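Local coordinates for ThermoDBP-single stranded DNA binding protein (Thermoproteus tenax, PDB 3TEK), which binds single-stranded DNA through a non-canonical fold and apparently takes the place of the canonical single-stranded DNA-binding protein in the Thermoproteales, at residues 27-32 with 119-124; 94-99 with 136-141; 21-26 with 125-130; 83-88 with 129-134. All coordinates share one frame; numbering follows the deposited sequence.

Contact 1 (27-32 with 119-124)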
# COMPACT_ATOMS: atom_id res chain seq x y z
N LEU A 27 11.27 3.60 -4.51
CA LEU A 27 11.04 2.67 -3.39
C LEU A 27 10.12 3.34 -2.37
O LEU A 27 10.44 4.40 -1.86
CB LEU A 27 12.36 2.27 -2.75
CG LEU A 27 12.32 1.33 -1.54
CD1 LEU A 27 11.58 0.04 -1.84
CD2 LEU A 27 13.73 1.03 -1.12
N ILE A 28 8.97 2.72 -2.08
CA ILE A 28 8.02 3.30 -1.17
C ILE A 28 7.83 2.38 0.04
O ILE A 28 7.53 1.19 -0.10
CB ILE A 28 6.68 3.54 -1.82
CG1 ILE A 28 6.83 4.44 -3.06
CG2 ILE A 28 5.70 4.16 -0.82
CD1 ILE A 28 5.54 4.72 -3.71
N ARG A 29 8.00 2.95 1.23
CA ARG A 29 7.71 2.28 2.47
C ARG A 29 6.39 2.83 2.95
O ARG A 29 6.27 4.03 3.20
CB ARG A 29 8.80 2.55 3.51
CG ARG A 29 10.15 1.97 3.11
CD ARG A 29 11.30 2.42 4.00
NE ARG A 29 12.57 2.06 3.37
CZ ARG A 29 13.54 2.90 2.99
NH1 ARG A 29 13.46 4.21 3.20
NH2 ARG A 29 14.64 2.41 2.42
N TRP A 30 5.40 1.95 3.10
CA TRP A 30 4.04 2.38 3.35
C TRP A 30 3.44 1.68 4.57
O TRP A 30 3.38 0.46 4.61
CB TRP A 30 3.21 2.12 2.09
CG TRP A 30 1.73 2.35 2.22
CD1 TRP A 30 1.11 3.37 2.88
CD2 TRP A 30 0.69 1.55 1.66
NE1 TRP A 30 -0.24 3.25 2.76
CE2 TRP A 30 -0.54 2.14 2.02
CE3 TRP A 30 0.67 0.38 0.90
CZ2 TRP A 30 -1.77 1.61 1.64
CZ3 TRP A 30 -0.56 -0.15 0.52
CH2 TRP A 30 -1.76 0.47 0.89
N ASN A 31 3.04 2.44 5.57
CA ASN A 31 2.27 1.89 6.69
C ASN A 31 0.84 2.34 6.57
O ASN A 31 0.59 3.51 6.44
CB ASN A 31 2.84 2.30 8.05
CG ASN A 31 2.17 1.55 9.25
OD1 ASN A 31 0.99 1.16 9.19
ND2 ASN A 31 2.93 1.36 10.33
N THR A 32 -0.08 1.39 6.62
CA THR A 32 -1.50 1.66 6.42
C THR A 32 -2.08 2.52 7.50
O THR A 32 -3.11 3.19 7.30
CB THR A 32 -2.33 0.35 6.48
OG1 THR A 32 -2.21 -0.24 7.79
CG2 THR A 32 -1.84 -0.64 5.42
N SER A 119 2.74 -2.75 7.53
CA SER A 119 3.78 -2.01 6.86
C SER A 119 4.33 -2.91 5.75
O SER A 119 4.57 -4.12 5.95
CB SER A 119 4.90 -1.61 7.79
OG SER A 119 5.59 -2.77 8.20
N THR A 120 4.53 -2.31 4.60
CA THR A 120 5.09 -3.05 3.48
C THR A 120 5.94 -2.14 2.61
O THR A 120 6.04 -0.94 2.87
CB THR A 120 3.98 -3.75 2.67
OG1 THR A 120 4.59 -4.67 1.73
CG2 THR A 120 3.09 -2.70 1.98
N GLU A 121 6.61 -2.73 1.63
CA GLU A 121 7.43 -1.98 0.69
C GLU A 121 6.98 -2.25 -0.72
O GLU A 121 6.64 -3.38 -1.07
CB GLU A 121 8.88 -2.39 0.81
CG GLU A 121 9.53 -2.04 2.11
CD GLU A 121 11.06 -2.04 2.01
OE1 GLU A 121 11.65 -2.36 0.94
OE2 GLU A 121 11.67 -1.70 3.04
N LEU A 122 6.99 -1.19 -1.53
CA LEU A 122 6.63 -1.21 -2.95
C LEU A 122 7.74 -0.52 -3.77
O LEU A 122 8.42 0.40 -3.26
CB LEU A 122 5.30 -0.44 -3.18
CG LEU A 122 4.20 -0.59 -2.10
CD1 LEU A 122 3.08 0.43 -2.27
CD2 LEU A 122 3.61 -2.02 -2.12
N VAL A 123 7.92 -0.95 -5.01
CA VAL A 123 8.77 -0.22 -6.00
C VAL A 123 7.86 0.19 -7.17
O VAL A 123 7.20 -0.65 -7.79
CB VAL A 123 9.95 -1.09 -6.49
CG1 VAL A 123 10.79 -0.36 -7.62
CG2 VAL A 123 10.87 -1.46 -5.33
N LEU A 124 7.78 1.48 -7.43
CA LEU A 124 7.01 1.98 -8.55
C LEU A 124 7.95 2.32 -9.68
O LEU A 124 8.90 3.08 -9.49
CB LEU A 124 6.22 3.23 -8.17
CG LEU A 124 5.54 4.04 -9.30
CD1 LEU A 124 4.39 3.27 -9.94
CD2 LEU A 124 5.06 5.37 -8.76
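Strands 23-31 and 116-124 are the two central strands of the four-stranded sheet, paired here in antiparallel register. I28 with L122 and W30 with T120 are hydrogen-bonded pairs; the bond from I28 N to L122 O is 2.7 Å and almost straight at 179°. L27, R29 and N31 lie on one face with V123, E121 and S119, I28 and W30 on the other with L122 and T120, against helix 52-68. On this helix-covered face W30 has CG anti to the backbone N (chi1 173°), and the indole runs side by side with T120, while L122 crosses it obliquely, L122 CD1 lying 4.0 Å from W30 CE3. The same CE3 meets T120 CG2 at 4.1 Å, while F52 packs edge-to-face on the ring. T120 holds OG1 anti to its backbone N, hydrogen-bonded to T138 OG1 and W133 NE1. On the other face R29 and E121 run side by side in the same direction, their guanidinium and carboxylate planes 68° apart. The salt bridge between them is long; R29 NH2 also pairs with E16, and E121 OE1 is hydrogen-bonded to N134 ND2. E121 OE2 approaches the guanidinium at its edge, in plane, 3.9 Å from R29 NE.

Contact 2 (94-99 with 136-141)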
# COMPACT_ATOMS: atom_id res chain seq x y z
N ASP A 94 -5.20 -7.49 -3.95
CA ASP A 94 -5.54 -8.91 -3.87
C ASP A 94 -4.49 -9.72 -3.13
O ASP A 94 -4.83 -10.56 -2.32
CB ASP A 94 -5.73 -9.53 -5.26
CG ASP A 94 -7.06 -9.16 -5.87
OD1 ASP A 94 -7.77 -8.30 -5.29
OD2 ASP A 94 -7.41 -9.75 -6.93
N GLY A 95 -3.22 -9.46 -3.43
CA GLY A 95 -2.13 -10.16 -2.79
C GLY A 95 -2.05 -9.86 -1.30
O GLY A 95 -1.81 -10.77 -0.51
N LEU A 96 -2.21 -8.59 -0.93
CA LEU A 96 -2.19 -8.20 0.49
C LEU A 96 -3.38 -8.76 1.25
O LEU A 96 -3.23 -9.21 2.38
CB LEU A 96 -2.18 -6.70 0.68
CG LEU A 96 -0.80 -6.06 0.95
CD1 LEU A 96 -0.91 -4.55 0.75
CD2 LEU A 96 -0.25 -6.40 2.35
N LYS A 97 -4.56 -8.68 0.64
CA LYS A 97 -5.78 -9.19 1.24
C LYS A 97 -5.66 -10.68 1.46
O LYS A 97 -6.04 -11.19 2.52
CB LYS A 97 -6.96 -8.89 0.33
CG LYS A 97 -8.33 -9.18 0.89
CD LYS A 97 -9.37 -8.62 -0.08
CE LYS A 97 -10.78 -9.14 0.18
NZ LYS A 97 -11.64 -8.92 -1.03
N LYS A 98 -5.12 -11.38 0.46
CA LYS A 98 -4.92 -12.83 0.56
C LYS A 98 -3.92 -13.17 1.68
O LYS A 98 -4.13 -14.06 2.50
CB LYS A 98 -4.41 -13.38 -0.78
CG LYS A 98 -4.42 -14.92 -0.84
CD LYS A 98 -4.25 -15.46 -2.28
CE LYS A 98 -2.85 -16.01 -2.55
NZ LYS A 98 -2.79 -16.87 -3.79
N TRP A 99 -2.79 -12.49 1.67
CA TRP A 99 -1.84 -12.62 2.75
C TRP A 99 -2.50 -12.40 4.14
O TRP A 99 -2.24 -13.18 5.06
CB TRP A 99 -0.67 -11.66 2.55
CG TRP A 99 0.21 -11.62 3.72
CD1 TRP A 99 1.16 -12.53 4.04
CD2 TRP A 99 0.19 -10.65 4.78
NE1 TRP A 99 1.76 -12.18 5.24
CE2 TRP A 99 1.17 -11.04 5.71
CE3 TRP A 99 -0.56 -9.50 5.02
CZ2 TRP A 99 1.44 -10.30 6.88
CZ3 TRP A 99 -0.29 -8.75 6.16
CH2 TRP A 99 0.69 -9.16 7.08
N ASP A 136 8.33 -9.80 0.79
CA ASP A 136 9.26 -10.26 1.86
C ASP A 136 9.37 -9.24 2.99
O ASP A 136 9.66 -9.62 4.11
CB ASP A 136 10.67 -10.53 1.32
CG ASP A 136 10.74 -11.72 0.35
OD1 ASP A 136 9.73 -12.47 0.24
OD2 ASP A 136 11.82 -11.91 -0.26
N LYS A 137 9.12 -7.96 2.70
CA LYS A 137 9.15 -6.92 3.75
C LYS A 137 7.78 -6.59 4.40
O LYS A 137 7.64 -5.60 5.10
CB LYS A 137 9.80 -5.66 3.19
CG LYS A 137 11.22 -5.88 2.68
CD LYS A 137 12.16 -6.30 3.80
CE LYS A 137 13.56 -5.80 3.55
NZ LYS A 137 14.34 -5.78 4.82
N THR A 138 6.76 -7.39 4.17
CA THR A 138 5.45 -7.09 4.71
C THR A 138 5.40 -7.48 6.18
O THR A 138 5.79 -8.59 6.51
CB THR A 138 4.35 -7.83 3.94
OG1 THR A 138 4.44 -7.47 2.55
CG2 THR A 138 2.97 -7.46 4.46
N GLN A 139 4.93 -6.60 7.05
CA GLN A 139 4.78 -6.94 8.48
C GLN A 139 3.50 -6.41 9.08
O GLN A 139 2.97 -5.39 8.65
CB GLN A 139 5.96 -6.42 9.29
CG GLN A 139 7.15 -7.38 9.25
CD GLN A 139 8.45 -6.66 9.15
OE1 GLN A 139 8.70 -5.72 9.92
NE2 GLN A 139 9.30 -7.06 8.19
N LEU A 140 3.02 -7.14 10.08
CA LEU A 140 1.80 -6.81 10.78
C LEU A 140 2.11 -6.51 12.23
O LEU A 140 2.83 -7.26 12.91
CB LEU A 140 0.85 -7.99 10.75
CG LEU A 140 -0.55 -7.71 11.28
CD1 LEU A 140 -1.38 -7.08 10.18
CD2 LEU A 140 -1.19 -9.00 11.84
N ILE A 141 1.56 -5.41 12.70
CA ILE A 141 1.47 -5.18 14.12
C ILE A 141 -0.02 -5.21 14.43
O ILE A 141 -0.81 -4.62 13.70
CB ILE A 141 2.07 -3.84 14.53
CG1 ILE A 141 3.59 -3.89 14.38
CG2 ILE A 141 1.72 -3.53 16.02
CD1 ILE A 141 4.29 -4.70 15.52
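Helix 94-99 passes over strand 138-141 with the axes 11.2 Å apart at closest and their directions 48° apart, so backbone stays well clear of backbone and side chains fill the gap. W99 does most of the bridging. Its CG lies anti to the backbone N (chi1 171°), which carries the indole toward the strand, where it meets T138 tip to tip. The methyl CG2 of T138 sits over one face of the six-membered ring, 3.8 Å from its centroid and only 9° off the ring normal: a CH-pi contact of nearly ideal aim. T138 can offer this methyl because its CG2 is anti to the backbone N, with OG1 turned the other way to hydrogen-bond T120 OG1 and the carbonyl of R135. L140, two residues along and pointing to the same side of the strand, brings its CB to the rim of the indole, near the ring plane, 3.9 Å from W99 CH2. One turn back on the helix, L96 crosses T138 obliquely and touches the same methyl, L96 CD2 to T138 CG2 being 4.0 Å. Helix 83-108 is thereby laid on edge strand 131-142. No hydrogen bond joins the two segments; the threonine splits its chemistry, methyl to the tryptophan and hydroxyl to the sheet, so cohesion rests on dispersion and on the weak polarity of a C-H over a pi face.

Contact 3 (21-26 with 125-130)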
# COMPACT_ATOMS: atom_id res chain seq x y z
N GLY A 21 20.17 1.52 -14.54
CA GLY A 21 20.62 2.06 -15.82
C GLY A 21 20.28 3.53 -15.82
O GLY A 21 20.66 4.24 -14.91
N GLU A 22 19.49 3.97 -16.80
CA GLU A 22 19.08 5.38 -16.84
C GLU A 22 17.73 5.63 -16.18
O GLU A 22 17.26 6.76 -16.14
CB GLU A 22 19.07 5.88 -18.28
CG GLU A 22 20.45 5.88 -18.89
CD GLU A 22 20.58 6.74 -20.14
OE1 GLU A 22 19.57 7.30 -20.61
OE2 GLU A 22 21.72 6.85 -20.64
N LYS A 23 17.11 4.57 -15.66
CA LYS A 23 15.77 4.68 -15.14
C LYS A 23 15.82 4.93 -13.63
O LYS A 23 16.64 4.36 -12.92
CB LYS A 23 14.96 3.42 -15.46
CG LYS A 23 15.05 2.90 -16.93
CD LYS A 23 14.05 3.60 -17.92
CE LYS A 23 13.98 2.91 -19.31
NZ LYS A 23 15.30 2.85 -19.99
N LYS A 24 14.97 5.82 -13.16
CA LYS A 24 14.82 6.03 -11.74
C LYS A 24 13.52 5.36 -11.31
O LYS A 24 12.49 5.56 -11.93
CB LYS A 24 14.74 7.51 -11.44
CG LYS A 24 15.99 8.26 -11.79
CD LYS A 24 17.02 8.13 -10.69
CE LYS A 24 18.15 9.19 -10.84
NZ LYS A 24 19.28 8.64 -11.62
N LEU A 25 13.57 4.55 -10.26
CA LEU A 25 12.36 3.98 -9.68
C LEU A 25 12.18 4.55 -8.28
O LEU A 25 13.11 5.09 -7.69
CB LEU A 25 12.43 2.45 -9.66
CG LEU A 25 12.61 1.87 -11.07
CD1 LEU A 25 13.99 1.36 -11.23
CD2 LEU A 25 11.64 0.72 -11.32
N VAL A 26 10.97 4.39 -7.75
CA VAL A 26 10.64 4.90 -6.43
C VAL A 26 10.39 3.73 -5.50
O VAL A 26 9.44 2.96 -5.69
CB VAL A 26 9.42 5.83 -6.47
CG1 VAL A 26 9.21 6.48 -5.09
CG2 VAL A 26 9.59 6.94 -7.56
N ASP A 125 7.66 1.79 -10.87
CA ASP A 125 8.32 2.26 -12.10
C ASP A 125 7.50 3.45 -12.62
O ASP A 125 6.41 3.26 -13.15
CB ASP A 125 8.39 1.13 -13.15
CG ASP A 125 9.13 1.54 -14.41
OD1 ASP A 125 9.16 2.75 -14.75
OD2 ASP A 125 9.68 0.65 -15.09
N PRO A 126 8.00 4.69 -12.46
CA PRO A 126 7.18 5.82 -12.87
C PRO A 126 6.99 5.92 -14.40
O PRO A 126 6.10 6.64 -14.85
CB PRO A 126 7.94 7.04 -12.31
CG PRO A 126 9.36 6.62 -12.35
CD PRO A 126 9.35 5.12 -12.05
N ASP A 127 7.83 5.23 -15.17
CA ASP A 127 7.68 5.21 -16.65
C ASP A 127 6.45 4.45 -17.09
O ASP A 127 5.67 4.92 -17.91
CB ASP A 127 8.91 4.60 -17.32
CG ASP A 127 10.16 5.40 -17.07
OD1 ASP A 127 10.14 6.60 -17.44
OD2 ASP A 127 11.14 4.86 -16.50
N THR A 128 6.29 3.25 -16.55
CA THR A 128 5.23 2.34 -17.01
C THR A 128 4.00 2.41 -16.10
O THR A 128 2.90 2.05 -16.50
CB THR A 128 5.76 0.91 -17.08
OG1 THR A 128 6.22 0.48 -15.78
CG2 THR A 128 6.91 0.82 -18.10
N GLY A 129 4.21 2.89 -14.88
CA GLY A 129 3.17 2.86 -13.86
C GLY A 129 3.12 1.51 -13.16
O GLY A 129 2.22 1.27 -12.36
N GLU A 130 4.10 0.65 -13.44
CA GLU A 130 4.21 -0.65 -12.83
C GLU A 130 4.59 -0.56 -11.36
O GLU A 130 5.61 -0.02 -10.96
CB GLU A 130 5.23 -1.54 -13.54
CG GLU A 130 5.37 -2.94 -12.89
CD GLU A 130 6.16 -3.94 -13.75
OE1 GLU A 130 7.23 -3.59 -14.28
OE2 GLU A 130 5.70 -5.10 -13.89
O HOH W 1 12.45 6.89 -14.58
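The turn linking strands 116-124 and 131-142 folds against the start of strand 23-31, a surface contact whose centre lies about 18 Å from the centre of the chain. P126 sets CD and CG against the strand backbone, P126 CD 3.2 Å from K24 O. Beside it L25, its CG anti to the carbonyl carbon, brings one branch round so that L25 CD2 lies 3.8 Å from D125 CB. Bonds within the turn shape it, and R78 adds two more, to P126 O and D127 O. D125, with CG anti to its backbone N, curls back so that OD1 accepts from D127 N at 2.8 Å through its anti lone pair, an Asx turn; a weak bond from T128 N joins it. T128 OG1 takes E130 N in an ST turn, and G129 and E130 face D125 in a G1 beta bulge, G129 adopting positive phi (83°). K23, bent at chi2 and chi4, crosses D127 at about a right angle and touches it with an aliphatic carbon, K23 CD to D127 OD2 3.5 Å, while K23 NZ stays 5.8 Å from D127 OD2. One water accepts from K24 N and donates to D127 OD2, 3.1 Å from each.

Contact 4 (83-88 with 129-134)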
# COMPACT_ATOMS: atom_id res chain seq x y z
N GLU A 83 -3.52 1.50 -17.69
CA GLU A 83 -3.85 0.10 -17.45
C GLU A 83 -2.85 -0.53 -16.48
O GLU A 83 -3.23 -1.25 -15.56
CB GLU A 83 -3.87 -0.67 -18.78
CG GLU A 83 -4.25 -2.15 -18.62
CD GLU A 83 -3.09 -3.08 -18.32
OE1 GLU A 83 -1.93 -2.70 -18.56
OE2 GLU A 83 -3.33 -4.21 -17.83
N LYS A 84 -1.56 -0.25 -16.69
CA LYS A 84 -0.52 -0.90 -15.87
C LYS A 84 -0.59 -0.55 -14.38
O LYS A 84 -0.45 -1.42 -13.52
CB LYS A 84 0.88 -0.57 -16.39
CG LYS A 84 1.92 -1.58 -15.96
CD LYS A 84 2.00 -2.76 -16.94
CE LYS A 84 2.42 -4.03 -16.27
NZ LYS A 84 2.68 -5.11 -17.28
N PHE A 85 -0.79 0.72 -14.07
CA PHE A 85 -0.94 1.14 -12.66
C PHE A 85 -2.20 0.60 -12.04
O PHE A 85 -2.17 0.12 -10.91
CB PHE A 85 -0.92 2.63 -12.52
CG PHE A 85 -0.95 3.13 -11.09
CD1 PHE A 85 0.15 2.98 -10.27
CD2 PHE A 85 -2.06 3.78 -10.60
CE1 PHE A 85 0.13 3.45 -8.94
CE2 PHE A 85 -2.10 4.28 -9.28
CZ PHE A 85 -1.00 4.12 -8.46
N ARG A 86 -3.31 0.67 -12.77
CA ARG A 86 -4.59 0.21 -12.21
C ARG A 86 -4.54 -1.30 -11.97
O ARG A 86 -4.96 -1.79 -10.91
CB ARG A 86 -5.78 0.55 -13.12
CG ARG A 86 -6.10 2.03 -13.30
CD ARG A 86 -6.76 2.64 -12.06
NE ARG A 86 -6.81 4.11 -12.15
CZ ARG A 86 -7.91 4.85 -12.37
NH1 ARG A 86 -9.11 4.29 -12.53
NH2 ARG A 86 -7.78 6.17 -12.43
N GLU A 87 -4.02 -2.03 -12.95
CA GLU A 87 -3.90 -3.50 -12.82
C GLU A 87 -2.97 -3.93 -11.68
O GLU A 87 -3.30 -4.82 -10.90
CB GLU A 87 -3.41 -4.11 -14.12
CG GLU A 87 -3.00 -5.58 -13.99
CD GLU A 87 -4.15 -6.44 -13.50
OE1 GLU A 87 -5.31 -5.98 -13.63
OE2 GLU A 87 -3.91 -7.56 -12.97
N THR A 88 -1.80 -3.32 -11.59
CA THR A 88 -0.82 -3.70 -10.57
C THR A 88 -1.23 -3.22 -9.17
O THR A 88 -0.93 -3.88 -8.20
CB THR A 88 0.64 -3.31 -10.93
OG1 THR A 88 0.80 -1.88 -11.04
CG2 THR A 88 1.10 -4.04 -12.21
N GLY A 129 4.21 2.89 -14.88
CA GLY A 129 3.17 2.86 -13.86
C GLY A 129 3.12 1.51 -13.16
O GLY A 129 2.22 1.27 -12.36
N GLU A 130 4.10 0.65 -13.44
CA GLU A 130 4.21 -0.65 -12.83
C GLU A 130 4.59 -0.56 -11.36
O GLU A 130 5.61 -0.02 -10.96
CB GLU A 130 5.23 -1.54 -13.54
CG GLU A 130 5.37 -2.94 -12.89
CD GLU A 130 6.16 -3.94 -13.75
OE1 GLU A 130 7.23 -3.59 -14.28
OE2 GLU A 130 5.70 -5.10 -13.89
N LEU A 131 3.82 -1.23 -10.61
CA LEU A 131 3.92 -1.23 -9.18
C LEU A 131 4.38 -2.64 -8.72
O LEU A 131 3.73 -3.64 -9.06
CB LEU A 131 2.53 -0.89 -8.68
CG LEU A 131 2.20 -0.51 -7.25
CD1 LEU A 131 3.33 0.32 -6.64
CD2 LEU A 131 0.85 0.27 -7.18
N LEU A 132 5.50 -2.84 -8.04
CA LEU A 132 5.98 -4.17 -7.63
C LEU A 132 5.89 -4.25 -6.12
O LEU A 132 6.27 -3.31 -5.40
CB LEU A 132 7.42 -4.44 -8.13
CG LEU A 132 7.64 -4.33 -9.66
CD1 LEU A 132 9.11 -4.08 -10.02
CD2 LEU A 132 7.05 -5.55 -10.46
N TRP A 133 5.30 -5.32 -5.62
CA TRP A 133 5.15 -5.54 -4.19
C TRP A 133 6.38 -6.30 -3.68
O TRP A 133 6.67 -7.36 -4.19
CB TRP A 133 3.91 -6.38 -3.94
CG TRP A 133 3.61 -6.64 -2.51
CD1 TRP A 133 4.03 -5.94 -1.41
CD2 TRP A 133 2.77 -7.67 -2.03
NE1 TRP A 133 3.52 -6.50 -0.28
CE2 TRP A 133 2.74 -7.57 -0.62
CE3 TRP A 133 2.05 -8.69 -2.64
CZ2 TRP A 133 2.01 -8.43 0.18
CZ3 TRP A 133 1.33 -9.58 -1.83
CH2 TRP A 133 1.32 -9.44 -0.44
N ASN A 134 7.07 -5.73 -2.68
CA ASN A 134 8.21 -6.36 -2.02
C ASN A 134 7.66 -7.14 -0.84
O ASN A 134 7.78 -6.70 0.31
CB ASN A 134 9.20 -5.26 -1.58
CG ASN A 134 10.58 -5.78 -1.18
OD1 ASN A 134 11.00 -6.88 -1.55
ND2 ASN A 134 11.32 -4.95 -0.43
O HOH W 2 1.53 -5.18 -7.57
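T88 OG1 stands at the middle of this contact, accepting from L131 N at 3.1 Å with a bent N-H (137°). The hydroxyl gives its own proton to K84 O one turn earlier, 2.8 Å away and on a carbonyl lone pair; chi1 of 63° puts OG1 in the crowded position between N and C, where it can serve both. K84 O also takes T88 N. L131 CB presses on that hydroxyl too, and its CD2 reaches F85, meeting CE1 obliquely at 3.7 Å. F85 has CG anti to the backbone N, which sets the edge of its ring against G129 O, while F85 CA makes a C-H...O contact of 3.2 Å to G129 O. Thus the first turns of helix 83-108 dock on the start of edge strand 131-142, just beyond the beta bulge, with the G129 backbone close against F85. K84, bent at chi2, runs alongside E130, K84 CG 4.0 Å from E130 CA, though the opposite charges stay beyond salt-bridge range. Outward, F57 meets the F85 ring with planes at about 55°, and S82 OG accepts from F85 N. A water lies between T88 O (2.9 Å) and L131 O (3.1 Å).

Overall arrangement
Contact 1 ties together the two middle strands, and the other three are arranged around it on the same sheet. Contact 2 touches it through T120 OG1 and T138 OG1, 2.9 Å apart, and contact 4 through the backbone bond from L132 N to V123 O at 2.8 Å. Contact 3 carries the 23-31 and 116-124 pairing on toward the turn, via L124 N to V26 O at 2.8 Å, and shares G129 and E130 with contact 4. Contacts 2 and 4 pin helix 83-108 at two points to strand 131-142, their centres about 16 Å apart, and W133 of contact 4 reaches across to G95 and L96 of contact 2. Contacts 2 and 3 are farthest apart, about 23 Å between centres.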